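Local coordinates for protein 4-hydroxy-tetrahydrodipicolinate synthase (Methanocaldococcus jannaschii DSM 2661, PDB 2YXG) that probably catalyses the condensation of pyruvate with aspartate semialdehyde to 4-hydroxy-tetrahydrodipicolinate, a step of lysine biosynthesis, as a homotetrameric TIM-barrel enzyme, at residues E60-V63 / D64-G68; V140-E143 / P144-K148. All coordinates share one frame; numbering follows the deposited sequence.

How the interactions relate
Interaction 1 covers the end of one helix of the TIM barrel and interaction 2 the start of another. Interaction 1 comes first along the chain, in the last turn of helix 52-66, which crosses from strand 37-40 to strand 71-75 of the parallel sheet. Interaction 2 follows in the loop after helix 135-138 and the first turn of helix 144-153, which runs on towards strand 157-162. Their centres are 32 Å apart, on opposite sides of the chain's centre, and their nearest atoms are about 24 Å apart, so the two do not meet. Each is therefore a local feature of its own helix; interaction 2 lies nearer to the predicted catalytic residues.

Interaction 1 (E60-V63 / D64-G68); sequences EKVV and DVVNG
Val-63 O has two partners where helix 52-66 ends: Asn-67 N donates to it over 2.8 Å, and a water donates to the same oxygen at 2.5 Å, a short distance for such a bond. That water also accepts from Gly-68 N at 3.0 Å, so the first amide past Asn-67 is tied back to the helix without a direct bond. Asn-67, with its positive phi of 54°, is the residue at which the chain leaves the helical path.

The three backbone bonds just before this keep the regular i to i+4 pattern. Glu-60 O receives Asp-64 N, Lys-61 O receives Val-65 N at 2.9 Å, and Val-62 O receives Val-66 N at 2.8 Å. Val-62 CG1 lies beside Val-66 CG2 at 4.0 Å, both valines pointing the same way, while the Lys-61 chain bends at chi2 (84°) and brings CE tightly against Val-65 CG2 at 3.4 Å.

Beyond this turn, Arg-69 donates through its guanidinium to Val-65 O and Val-66 O. Helix 52-66 links strands 37-40 and 71-75 in a beta-alpha-beta unit, and its end packs between Ile-27 of helix 20-32 (Val-62, Val-65, Val-66) and Val-72 of strand 71-75 (Val-62, Val-63, Val-66).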
loop_
_atom_site.group_PDB
_atom_site.type_symbol
_atom_site.label_atom_id
_atom_site.label_comp_id
_atom_site.label_asym_id
_atom_site.label_seq_id
_atom_site.Cartn_x
_atom_site.Cartn_y
_atom_site.Cartn_z
ATOM N N GLU A 60 -17.835 -26.573 -22.003
ATOM C CA GLU A 60 -18.296 -27.577 -22.966
ATOM C C GLU A 60 -18.294 -26.990 -24.370
ATOM O O GLU A 60 -17.749 -27.594 -25.301
ATOM C CB GLU A 60 -19.721 -28.005 -22.585
ATOM C CG GLU A 60 -20.046 -29.483 -22.885
ATOM C CD GLU A 60 -21.510 -29.730 -23.291
ATOM O OE1 GLU A 60 -22.251 -28.755 -23.626
ATOM O OE2 GLU A 60 -21.924 -30.909 -23.285
ATOM N N LYS A 61 -18.885 -25.797 -24.537
ATOM C CA LYS A 61 -18.929 -25.205 -25.877
ATOM C C LYS A 61 -17.497 -24.934 -26.391
ATOM O O LYS A 61 -17.145 -25.223 -27.564
ATOM C CB LYS A 61 -19.807 -23.967 -25.898
ATOM C CG LYS A 61 -19.871 -23.259 -27.274
ATOM C CD LYS A 61 -20.940 -23.941 -28.191
ATOM C CE LYS A 61 -20.780 -23.520 -29.669
ATOM N NZ LYS A 61 -21.894 -24.047 -30.514
ATOM N N VAL A 62 -16.636 -24.459 -25.487
ATOM C CA VAL A 62 -15.256 -24.139 -25.889
ATOM C C VAL A 62 -14.451 -25.400 -26.339
ATOM O O VAL A 62 -13.767 -25.386 -27.386
ATOM C CB VAL A 62 -14.515 -23.357 -24.770
ATOM C CG1 VAL A 62 -13.069 -23.076 -25.181
ATOM C CG2 VAL A 62 -15.244 -22.023 -24.530
ATOM N N VAL A 63 -14.505 -26.443 -25.517
ATOM C CA VAL A 63 -13.870 -27.743 -25.867
ATOM C C VAL A 63 -14.329 -28.214 -27.255
ATOM O O VAL A 63 -13.485 -28.503 -28.103
ATOM C CB VAL A 63 -14.145 -28.831 -24.802
ATOM C CG1 VAL A 63 -13.768 -30.253 -25.308
ATOM C CG2 VAL A 63 -13.419 -28.518 -23.530
ATOM N N ASP A 64 -15.650 -28.212 -27.473
ATOM C CA ASP A 64 -16.283 -28.744 -28.694
ATOM C C ASP A 64 -15.877 -27.918 -29.941
ATOM O O ASP A 64 -15.521 -28.471 -31.003
ATOM C CB ASP A 64 -17.841 -28.785 -28.537
ATOM C CG ASP A 64 -18.368 -29.863 -27.464
ATOM O OD1 ASP A 64 -17.600 -30.617 -26.792
ATOM O OD2 ASP A 64 -19.621 -29.972 -27.294
ATOM N N VAL A 65 -15.956 -26.586 -29.824
ATOM C CA VAL A 65 -15.649 -25.739 -30.938
ATOM C C VAL A 65 -14.173 -25.828 -31.216
ATOM O O VAL A 65 -13.759 -25.978 -32.366
ATOM C CB VAL A 65 -15.985 -24.257 -30.654
ATOM C CG1 VAL A 65 -15.318 -23.337 -31.754
ATOM C CG2 VAL A 65 -17.506 -24.056 -30.522
ATOM N N VAL A 66 -13.363 -25.717 -30.177
ATOM C CA VAL A 66 -11.928 -25.797 -30.382
ATOM C C VAL A 66 -11.541 -27.118 -31.015
ATOM O O VAL A 66 -10.729 -27.133 -31.966
ATOM C CB VAL A 66 -11.108 -25.574 -29.098
ATOM C CG1 VAL A 66 -9.659 -26.004 -29.323
ATOM C CG2 VAL A 66 -11.217 -24.083 -28.612
ATOM N N ASN A 67 -12.109 -28.213 -30.495
ATOM C CA ASN A 67 -11.917 -29.516 -31.145
ATOM C C ASN A 67 -10.441 -29.838 -31.333
ATOM O O ASN A 67 -10.047 -30.219 -32.416
ATOM C CB ASN A 67 -12.588 -29.553 -32.551
ATOM C CG ASN A 67 -12.891 -31.006 -33.040
ATOM O OD1 ASN A 67 -12.994 -31.248 -34.238
ATOM N ND2 ASN A 67 -13.024 -31.955 -32.106
ATOM N N GLY A 68 -9.648 -29.685 -30.273
ATOM C CA GLY A 68 -8.246 -30.043 -30.272
ATOM C C GLY A 68 -7.303 -29.197 -31.129
ATOM O O GLY A 68 -6.109 -29.506 -31.177
HETATM O O HOH W 1 -11.186 -29.282 -27.738
#

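Interaction 2 (V140-E143 / P144-K148); sequences VNLE and PKTVK
Glu-143 O is held by two amides of the helix that begins just after it. Val-147 N donates over 3.0 Å, straight at 165° and in the carbonyl plane, whereas the bond from Thr-146 N, at 2.9 Å, is weak because its angle is only 125°. Glu-143 occupies the N-cap position, and Pro-144 opens helix 144-153 without an N-H to offer.

The Glu-143 side chain runs alongside that of Lys-145, both extended beyond CG. The lysine chi1 of 68° sets its CG between the backbone N and the carbonyl carbon, and its CE comes to 3.2 Å from Glu-143 OE1. The ammonium NZ stays 4.1 Å from OE1, too far for a salt bridge; a water joins them instead, donating to OE1 at 2.7 Å and accepting a weak bond from NZ.

Leu-142 meets the same turn with both methyls. Its side chain crosses that of Val-147 at about a right angle, CD2 lying 3.5 Å from Val-147 CG2, and CD1 approaches Thr-146 CG2 at 3.7 Å. With an alanine here the branch from CG outwards is gone, which is likely to leave a gap against Val-147 CG2 and Thr-146 CG2.

Gln-111 supports the turn through OE1, which accepts from Glu-143 N and is hydrogen-bonded to Thr-146 OG1. The Leu-142 side chain lies about 8 Å from that of Tyr-132, a predicted proton donor/acceptor. The chemistry divides: backbone bonds and Gln-111 fix the helix start, Leu-142 packs on Thr-146 and Val-147, and the charged pair is bridged by a water whose bond to the lysine is weak, so the link is probably loose.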
loop_
_atom_site.group_PDB
_atom_site.type_symbol
_atom_site.label_atom_id
_atom_site.label_comp_id
_atom_site.label_asym_id
_atom_site.label_seq_id
_atom_site.Cartn_x
_atom_site.Cartn_y
_atom_site.Cartn_z
ATOM N N VAL A 140 -4.632 -11.794 -1.417
ATOM C CA VAL A 140 -3.597 -12.715 -1.015
ATOM C C VAL A 140 -2.493 -12.831 -2.099
ATOM O O VAL A 140 -2.734 -12.661 -3.304
ATOM C CB VAL A 140 -4.254 -14.044 -0.603
ATOM C CG1 VAL A 140 -4.687 -14.889 -1.841
ATOM C CG2 VAL A 140 -3.374 -14.792 0.357
ATOM N N ASN A 141 -1.274 -13.069 -1.668
ATOM C CA ASN A 141 -0.181 -13.296 -2.576
ATOM C C ASN A 141 0.349 -14.715 -2.395
ATOM O O ASN A 141 0.781 -15.072 -1.309
ATOM C CB ASN A 141 0.941 -12.269 -2.357
ATOM C CG ASN A 141 2.114 -12.447 -3.377
ATOM O OD1 ASN A 141 1.873 -12.571 -4.587
ATOM N ND2 ASN A 141 3.377 -12.522 -2.871
ATOM N N LEU A 142 0.283 -15.520 -3.435
ATOM C CA LEU A 142 0.882 -16.847 -3.404
ATOM C C LEU A 142 2.406 -16.724 -3.543
ATOM O O LEU A 142 2.910 -16.305 -4.580
ATOM C CB LEU A 142 0.357 -17.679 -4.562
ATOM C CG LEU A 142 0.918 -19.107 -4.786
ATOM C CD1 LEU A 142 0.541 -20.092 -3.603
ATOM C CD2 LEU A 142 0.411 -19.610 -6.070
ATOM N N GLU A 143 3.128 -17.105 -2.507
ATOM C CA GLU A 143 4.561 -16.886 -2.440
ATOM C C GLU A 143 5.290 -17.934 -3.233
ATOM O O GLU A 143 4.832 -19.082 -3.277
ATOM C CB GLU A 143 5.039 -16.904 -0.991
ATOM C CG GLU A 143 4.467 -15.710 -0.287
ATOM C CD GLU A 143 4.743 -15.667 1.217
ATOM O OE1 GLU A 143 5.565 -16.458 1.733
ATOM O OE2 GLU A 143 4.151 -14.808 1.882
ATOM N N PRO A 144 6.447 -17.544 -3.840
ATOM C CA PRO A 144 7.250 -18.530 -4.588
ATOM C C PRO A 144 7.645 -19.756 -3.721
ATOM O O PRO A 144 7.693 -20.876 -4.245
ATOM C CB PRO A 144 8.465 -17.706 -5.103
ATOM C CG PRO A 144 7.942 -16.229 -5.111
ATOM C CD PRO A 144 7.035 -16.185 -3.864
ATOM N N LYS A 145 7.828 -19.598 -2.402
ATOM C CA LYS A 145 8.154 -20.777 -1.578
ATOM C C LYS A 145 7.021 -21.786 -1.587
ATOM O O LYS A 145 7.274 -22.983 -1.570
ATOM C CB LYS A 145 8.545 -20.433 -0.121
ATOM C CG LYS A 145 7.400 -19.865 0.782
ATOM C CD LYS A 145 7.933 -19.669 2.255
ATOM C CE LYS A 145 6.863 -19.044 3.207
ATOM N NZ LYS A 145 7.370 -18.685 4.612
ATOM N N THR A 146 5.785 -21.275 -1.605
ATOM C CA THR A 146 4.597 -22.071 -1.612
ATOM C C THR A 146 4.407 -22.733 -2.954
ATOM O O THR A 146 4.135 -23.917 -2.997
ATOM C CB THR A 146 3.366 -21.283 -1.177
ATOM O OG1 THR A 146 3.663 -20.626 0.060
ATOM C CG2 THR A 146 2.153 -22.200 -0.978
ATOM N N VAL A 147 4.573 -21.995 -4.051
ATOM C CA VAL A 147 4.610 -22.619 -5.377
ATOM C C VAL A 147 5.636 -23.759 -5.505
ATOM O O VAL A 147 5.350 -24.786 -6.146
ATOM C CB VAL A 147 4.895 -21.613 -6.463
ATOM C CG1 VAL A 147 5.019 -22.311 -7.827
ATOM C CG2 VAL A 147 3.827 -20.483 -6.452
ATOM N N LYS A 148 6.838 -23.562 -4.944
ATOM C CA LYS A 148 7.921 -24.550 -5.028
ATOM C C LYS A 148 7.553 -25.878 -4.335
ATOM O O LYS A 148 7.741 -26.945 -4.926
ATOM C CB LYS A 148 9.233 -23.954 -4.518
ATOM C CG LYS A 148 10.468 -24.936 -4.468
ATOM C CD LYS A 148 11.637 -24.159 -3.867
ATOM C CE LYS A 148 12.994 -24.827 -4.170
ATOM N NZ LYS A 148 13.218 -25.970 -3.256
HETATM O O HOH W 2 5.164 -16.413 4.387
#